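Lytic Polysaccharide Monooxygenase (Phytophthora infestans, PDB 6Z5Y) is a secreted copper-dependent monooxygenase that probably cleaves plant pectin oxidatively and so helps the pathogen to infect its host. Local coordinates at residues 86-91 with 133-138; 100-105 with 143-148. All coordinates share one frame; numbering follows the deposited sequence. Where two conformers were deposited one is given.

From the N terminus the chain meets residues 86-91, then 100-105, then 133-138 and lastly 143-148, so the segments alternate and the two contacts cross without nesting. Interaction 1 closes a loop when 133-138 comes back to 86-91 across 41 intervening residues; interaction 2 closes the next when 143-148 pairs with 100-105 across 37. Their centres lie about 9 Å apart. Interaction 1 joins the start of strand 88-90, the middle strand of the three-stranded sheet, to the loop that leads into strand 143-155, whereas interaction 2 is internal to the five-stranded sheet. The Cys138-Cys143 disulfide links the two directly, and Phe90 packs on Phe147 between the sheets.

Interaction 1. Residues 86-91 with 133-138; sequences GTATFS and VDYSSC
Tyr135 reaches Thr87 with its hydroxyl: OH donates a hydrogen bond to the backbone O of Thr87 at 2.7 Å. The acceptor lies at the edge of the ring and in its plane, also 3.3 Å from CE2, whereas the hydroxyl stands above the carbonyl plane, 38° out of it. The CB bond of Tyr135 is directed toward 86-91, and the ring carries OH on to Thr87 O. Beside the hydroxyl lies CB of Ala88, 3.5 Å from OH, which adds an apolar neighbour to this buried polar group.

Val133 serves both segments with different branches. CG1, anti to the backbone N (chi1 -179°), rests on one face of the Tyr135 ring, offset toward the rim, while CG2 faces the backbone of 86-91 and comes within 4.0 Å of the N of Ala88. The valine thus lies between the phenol ring and the chain at Thr87 and Ala88. Strand 88-90 is the middle strand of a three-stranded antiparallel sheet, flanked by 4-6 and 129-130; the contact continues the approach of 86-91 to the chain beyond 129-130, where that chain turns off as a loop. The evidence is a backbone bond just outside the strand, from Val133 N to Gly86 O (2.8 Å, 156° at the hydrogen), accompanied by a CA-H...O contact from Gly86 CA to Val133 O. Away from 86-91, Asp134 forms an Asx turn: its OD1 accepts from N and OG of Ser136, both arriving from the same face of the carboxylate. Pro7, Pro82 and Pro83 also touch Tyr135, and Leu104 of strand 100-104 packs against it from the five-stranded sheet.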
loop_
_atom_site.group_PDB
_atom_site.type_symbol
_atom_site.label_atom_id
_atom_site.label_comp_id
_atom_site.label_asym_id
_atom_site.label_seq_id
_atom_site.Cartn_x
_atom_site.Cartn_y
_atom_site.Cartn_z
ATOM N N GLY A 86 3.624 8.305 15.669
ATOM C CA GLY A 86 2.624 8.649 14.654
ATOM C C GLY A 86 3.077 8.434 13.230
ATOM O O GLY A 86 2.623 9.137 12.328
ATOM N N THR A 87 3.938 7.451 13.023
ATOM C CA THR A 87 4.449 7.119 11.706
ATOM C C THR A 87 4.309 5.620 11.449
ATOM O O THR A 87 4.145 4.815 12.372
ATOM C CB THR A 87 5.923 7.474 11.541
ATOM O OG1 THR A 87 6.769 6.613 12.312
ATOM C CG2 THR A 87 6.207 8.932 11.824
ATOM N N ALA A 88 4.460 5.266 10.178
ATOM C CA ALA A 88 4.858 3.919 9.741
ATOM C C ALA A 88 6.058 4.115 8.832
ATOM O O ALA A 88 6.105 5.100 8.104
ATOM C CB ALA A 88 3.721 3.181 9.050
ATOM N N THR A 89 6.986 3.199 8.842
ATOM C CA THR A 89 8.210 3.357 8.057
ATOM C C THR A 89 8.290 2.270 7.001
ATOM O O THR A 89 8.147 1.090 7.317
ATOM C CB THR A 89 9.435 3.310 8.958
ATOM O OG1 THR A 89 9.262 4.253 10.007
ATOM C CG2 THR A 89 10.698 3.641 8.218
ATOM N N PHE A 90 8.550 2.679 5.768
ATOM C CA PHE A 90 8.727 1.725 4.676
ATOM C C PHE A 90 10.111 1.096 4.757
ATOM O O PHE A 90 11.045 1.608 5.402
ATOM C CB PHE A 90 8.524 2.432 3.337
ATOM C CG PHE A 90 7.903 1.594 2.240
ATOM C CD1 PHE A 90 6.790 0.808 2.471
ATOM C CD2 PHE A 90 8.420 1.657 0.963
ATOM C CE1 PHE A 90 6.178 0.113 1.440
ATOM C CE2 PHE A 90 7.777 0.992 -0.065
ATOM C CZ PHE A 90 6.679 0.206 0.167
ATOM N N SER A 91 10.288 0.017 4.014
ATOM C CA SER A 91 11.547 -0.752 4.059
ATOM C C SER A 91 12.638 -0.067 3.239
ATOM O O SER A 91 13.805 -0.426 3.422
ATOM C CB SER A 91 11.329 -2.171 3.561
ATOM O OG SER A 91 10.988 -2.173 2.179
ATOM N N VAL A 133 0.083 8.866 11.220
ATOM C CA VAL A 133 -0.649 7.603 11.463
ATOM C C VAL A 133 -1.052 7.587 12.932
ATOM O O VAL A 133 -0.191 7.487 13.804
ATOM C CB VAL A 133 0.185 6.368 11.095
ATOM C CG1 VAL A 133 -0.626 5.083 11.336
ATOM C CG2 VAL A 133 0.707 6.438 9.657
ATOM N N ASP A 134 -2.345 7.666 13.179
ATOM C CA ASP A 134 -2.895 7.625 14.533
ATOM C C ASP A 134 -3.254 6.174 14.844
ATOM O O ASP A 134 -4.203 5.637 14.245
ATOM C CB ASP A 134 -4.102 8.538 14.587
ATOM C CG ASP A 134 -4.789 8.564 15.937
ATOM O OD1 ASP A 134 -4.342 7.904 16.874
ATOM O OD2 ASP A 134 -5.820 9.262 16.052
ATOM N N TYR A 135 -2.530 5.530 15.738
ATOM C CA TYR A 135 -2.762 4.145 16.136
ATOM C C TYR A 135 -3.703 4.010 17.315
ATOM O O TYR A 135 -3.898 2.888 17.825
ATOM C CB TYR A 135 -1.436 3.479 16.489
ATOM C CG TYR A 135 -0.473 3.350 15.345
ATOM C CD1 TYR A 135 -0.565 2.302 14.447
ATOM C CD2 TYR A 135 0.563 4.263 15.173
ATOM C CE1 TYR A 135 0.334 2.159 13.410
ATOM C CE2 TYR A 135 1.460 4.141 14.128
ATOM C CZ TYR A 135 1.365 3.066 13.254
ATOM O OH TYR A 135 2.263 2.885 12.251
ATOM N N SER A 136 -4.322 5.094 17.774
ATOM C CA SER A 136 -5.083 5.024 19.033
ATOM C C SER A 136 -6.226 4.022 19.014
ATOM O O SER A 136 -6.526 3.442 20.077
ATOM C CB SER A 136 -5.612 6.371 19.435
ATOM O OG SER A 136 -6.469 6.935 18.459
ATOM N N SER A 137 -6.843 3.794 17.863
ATOM C CA SER A 137 -7.971 2.850 17.782
ATOM C C SER A 137 -7.523 1.422 18.091
ATOM O O SER A 137 -8.382 0.605 18.395
ATOM C CB SER A 137 -8.676 2.980 16.467
ATOM O OG SER A 137 -7.848 2.621 15.367
ATOM N N CYS A 138 -6.240 1.150 18.012
ATOM C CA CYS A 138 -5.699 -0.213 18.259
ATOM C C CYS A 138 -5.623 -0.528 19.753
ATOM O O CYS A 138 -5.351 -1.684 20.096
ATOM C CB CYS A 138 -4.324 -0.356 17.660
ATOM S SG CYS A 138 -4.332 -0.032 15.892
#

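Interaction 2. Residues 100-105 with 143-148; sequences CEIWLD and CMLRFY
Strands 100-104 and 143-155 are neighbours in the five-stranded antiparallel sheet, and their short segments run at 167° with axes 4.6 Å apart. Glu101 with Tyr148 and Trp103 with Arg146 are hydrogen-bonded pairs; Ile102 with Phe147 and Leu104 with Leu145 are non-hydrogen-bonded. Past the last pair Asp105 grips Met144 twice: its N donates to Met144 O, and its OD1 accepts from Met144 N at 2.9 Å, from above the carboxylate plane. Water 2 joins OD1 to Arg146 NH1, and water 1 links NH1 to the O atoms of Asp105 and Met144. Both waters lie in the guanidinium plane, while Met144 CG sits 3.4 Å above its centre.

On the face carrying Glu101, Trp103, Arg146 and Tyr148, Trp103 NE1 donates to Glu101 OE2 (2.8 Å, in the indole plane), and Trp103 CD1 meets Tyr148 CD1 obliquely, 4.0 Å away. The face of Ile102, Leu104, Leu145 and Phe147 is apolar: Ile102 CG2 touches Leu145 CG at 3.8 Å, its CG1 reaches the Phe147 ring edge, and Leu104 CD2 packs on Leu145 CB. Phe147 also meets Phe130, consistent with the beta-sandwich core of this monooxygenase domain, one part of a longer protein.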
loop_
_atom_site.group_PDB
_atom_site.type_symbol
_atom_site.label_atom_id
_atom_site.label_comp_id
_atom_site.label_asym_id
_atom_site.label_seq_id
_atom_site.Cartn_x
_atom_site.Cartn_y
_atom_site.Cartn_z
ATOM N N CYS A 100 -1.493 4.950 -2.406
ATOM C CA CYS A 100 -1.320 3.988 -1.320
ATOM C C CYS A 100 -2.117 4.464 -0.125
ATOM O O CYS A 100 -2.571 5.626 -0.029
ATOM C CB CYS A 100 0.136 3.693 -0.999
ATOM S SG CYS A 100 0.967 4.837 0.105
ATOM N N GLU A 101 -2.318 3.535 0.806
ATOM C CA GLU A 101 -3.131 3.810 1.980
ATOM C C GLU A 101 -2.822 2.800 3.065
ATOM O O GLU A 101 -2.355 1.691 2.810
ATOM C CB GLU A 101 -4.601 3.853 1.605
ATOM C CG GLU A 101 -5.096 2.551 1.039
ATOM C CD GLU A 101 -6.389 2.677 0.254
ATOM O OE1 GLU A 101 -6.427 3.487 -0.704
ATOM O OE2 GLU A 101 -7.320 1.920 0.526
ATOM N N ILE A 102 -3.126 3.215 4.283
ATOM C CA ILE A 102 -2.971 2.385 5.501
ATOM C C ILE A 102 -4.302 2.383 6.224
ATOM O O ILE A 102 -4.897 3.466 6.463
ATOM C CB ILE A 102 -1.862 2.917 6.404
ATOM C CG1 ILE A 102 -0.519 2.934 5.694
ATOM C CG2 ILE A 102 -1.772 2.087 7.687
ATOM C CD1 ILE A 102 0.596 3.649 6.428
ATOM N N TRP A 103 -4.734 1.196 6.613
ATOM C CA TRP A 103 -5.940 0.966 7.416
ATOM C C TRP A 103 -5.561 0.306 8.724
ATOM O O TRP A 103 -4.629 -0.505 8.768
ATOM C CB TRP A 103 -6.882 0.039 6.658
ATOM C CG TRP A 103 -7.441 0.581 5.387
ATOM C CD1 TRP A 103 -6.785 0.774 4.206
ATOM C CD2 TRP A 103 -8.791 0.946 5.159
ATOM N NE1 TRP A 103 -7.645 1.252 3.257
ATOM C CE2 TRP A 103 -8.889 1.365 3.815
ATOM C CE3 TRP A 103 -9.954 0.929 5.949
ATOM C CZ2 TRP A 103 -10.096 1.729 3.231
ATOM C CZ3 TRP A 103 -11.152 1.293 5.367
ATOM C CH2 TRP A 103 -11.205 1.699 4.030
ATOM N N LEU A 104 -6.302 0.612 9.767
ATOM C CA LEU A 104 -6.243 -0.115 11.050
ATOM C C LEU A 104 -7.622 -0.719 11.238
ATOM O O LEU A 104 -8.619 0.025 11.408
ATOM C CB LEU A 104 -5.872 0.822 12.207
ATOM C CG LEU A 104 -4.552 1.542 12.042
ATOM C CD1 LEU A 104 -4.310 2.463 13.208
ATOM C CD2 LEU A 104 -3.384 0.585 11.880
ATOM N N ASP A 105 -7.732 -2.018 11.075
ATOM C CA ASP A 105 -9.040 -2.665 10.874
ATOM C C ASP A 105 -9.789 -1.865 9.807
ATOM O O ASP A 105 -9.238 -1.657 8.702
ATOM C CB ASP A 105 -9.750 -2.922 12.205
ATOM C CG ASP A 105 -8.930 -3.825 13.125
ATOM O OD1 ASP A 105 -8.313 -4.750 12.592
ATOM O OD2 ASP A 105 -8.994 -3.603 14.355
ATOM N N CYS A 143 -5.170 -4.457 16.586
ATOM C CA CYS A 143 -5.763 -4.146 15.267
ATOM C C CYS A 143 -4.930 -4.855 14.225
ATOM O O CYS A 143 -3.769 -5.152 14.458
ATOM C CB CYS A 143 -5.825 -2.656 14.944
ATOM S SG CYS A 143 -4.198 -1.902 15.025
ATOM N N MET A 144 -5.504 -5.054 13.073
ATOM C CA MET A 144 -4.724 -5.424 11.894
ATOM C C MET A 144 -4.429 -4.168 11.079
ATOM O O MET A 144 -5.353 -3.520 10.557
ATOM C CB MET A 144 -5.507 -6.406 11.025
ATOM C CG MET A 144 -4.695 -6.959 9.861
ATOM S SD MET A 144 -3.244 -7.889 10.359
ATOM C CE MET A 144 -4.014 -9.131 11.366
ATOM N N LEU A 145 -3.145 -3.871 10.931
ATOM C CA LEU A 145 -2.736 -2.829 9.969
ATOM C C LEU A 145 -2.733 -3.451 8.582
ATOM O O LEU A 145 -2.230 -4.545 8.385
ATOM C CB LEU A 145 -1.362 -2.294 10.330
ATOM C CG LEU A 145 -0.841 -1.195 9.389
ATOM C CD1 LEU A 145 0.136 -0.274 10.119
ATOM C CD2 LEU A 145 -0.143 -1.767 8.157
ATOM N N ARG A 146 -3.354 -2.760 7.635
ATOM C CA ARG A 146 -3.293 -3.189 6.239
ATOM C C ARG A 146 -2.776 -2.052 5.393
ATOM O O ARG A 146 -3.271 -0.920 5.470
ATOM C CB ARG A 146 -4.639 -3.690 5.740
ATOM C CG ARG A 146 -5.041 -5.010 6.387
ATOM C CD ARG A 146 -6.362 -5.528 5.855
ATOM N NE ARG A 146 -6.736 -6.829 6.414
ATOM C CZ ARG A 146 -7.371 -7.020 7.573
ATOM N NH1 ARG A 146 -7.751 -5.993 8.324
ATOM N NH2 ARG A 146 -7.649 -8.249 7.979
ATOM N N PHE A 147 -1.780 -2.368 4.584
ATOM C CA PHE A 147 -1.186 -1.439 3.601
ATOM C C PHE A 147 -1.563 -1.910 2.223
ATOM O O PHE A 147 -1.455 -3.122 1.929
ATOM C CB PHE A 147 0.328 -1.443 3.773
ATOM C CG PHE A 147 1.097 -0.643 2.760
ATOM C CD1 PHE A 147 0.972 0.732 2.738
ATOM C CD2 PHE A 147 1.877 -1.255 1.795
ATOM C CE1 PHE A 147 1.720 1.472 1.820
ATOM C CE2 PHE A 147 2.601 -0.522 0.875
ATOM C CZ PHE A 147 2.520 0.843 0.890
ATOM N N TYR A 148 -1.943 -0.975 1.383
ATOM C CA TYR A 148 -2.238 -1.224 -0.035
ATOM C C TYR A 148 -1.514 -0.174 -0.850
ATOM O O TYR A 148 -1.638 1.024 -0.541
ATOM C CB TYR A 148 -3.726 -1.120 -0.300
ATOM C CG TYR A 148 -4.600 -2.088 0.451
ATOM C CD1 TYR A 148 -5.024 -1.847 1.738
ATOM C CD2 TYR A 148 -5.026 -3.265 -0.163
ATOM C CE1 TYR A 148 -5.838 -2.780 2.402
ATOM C CE2 TYR A 148 -5.830 -4.191 0.474
ATOM C CZ TYR A 148 -6.234 -3.948 1.764
ATOM O OH TYR A 148 -7.060 -4.825 2.439
HETATM O O HOH W 1 -6.994 -3.207 8.156
HETATM O O HOH W 2 -9.545 -6.120 10.626
#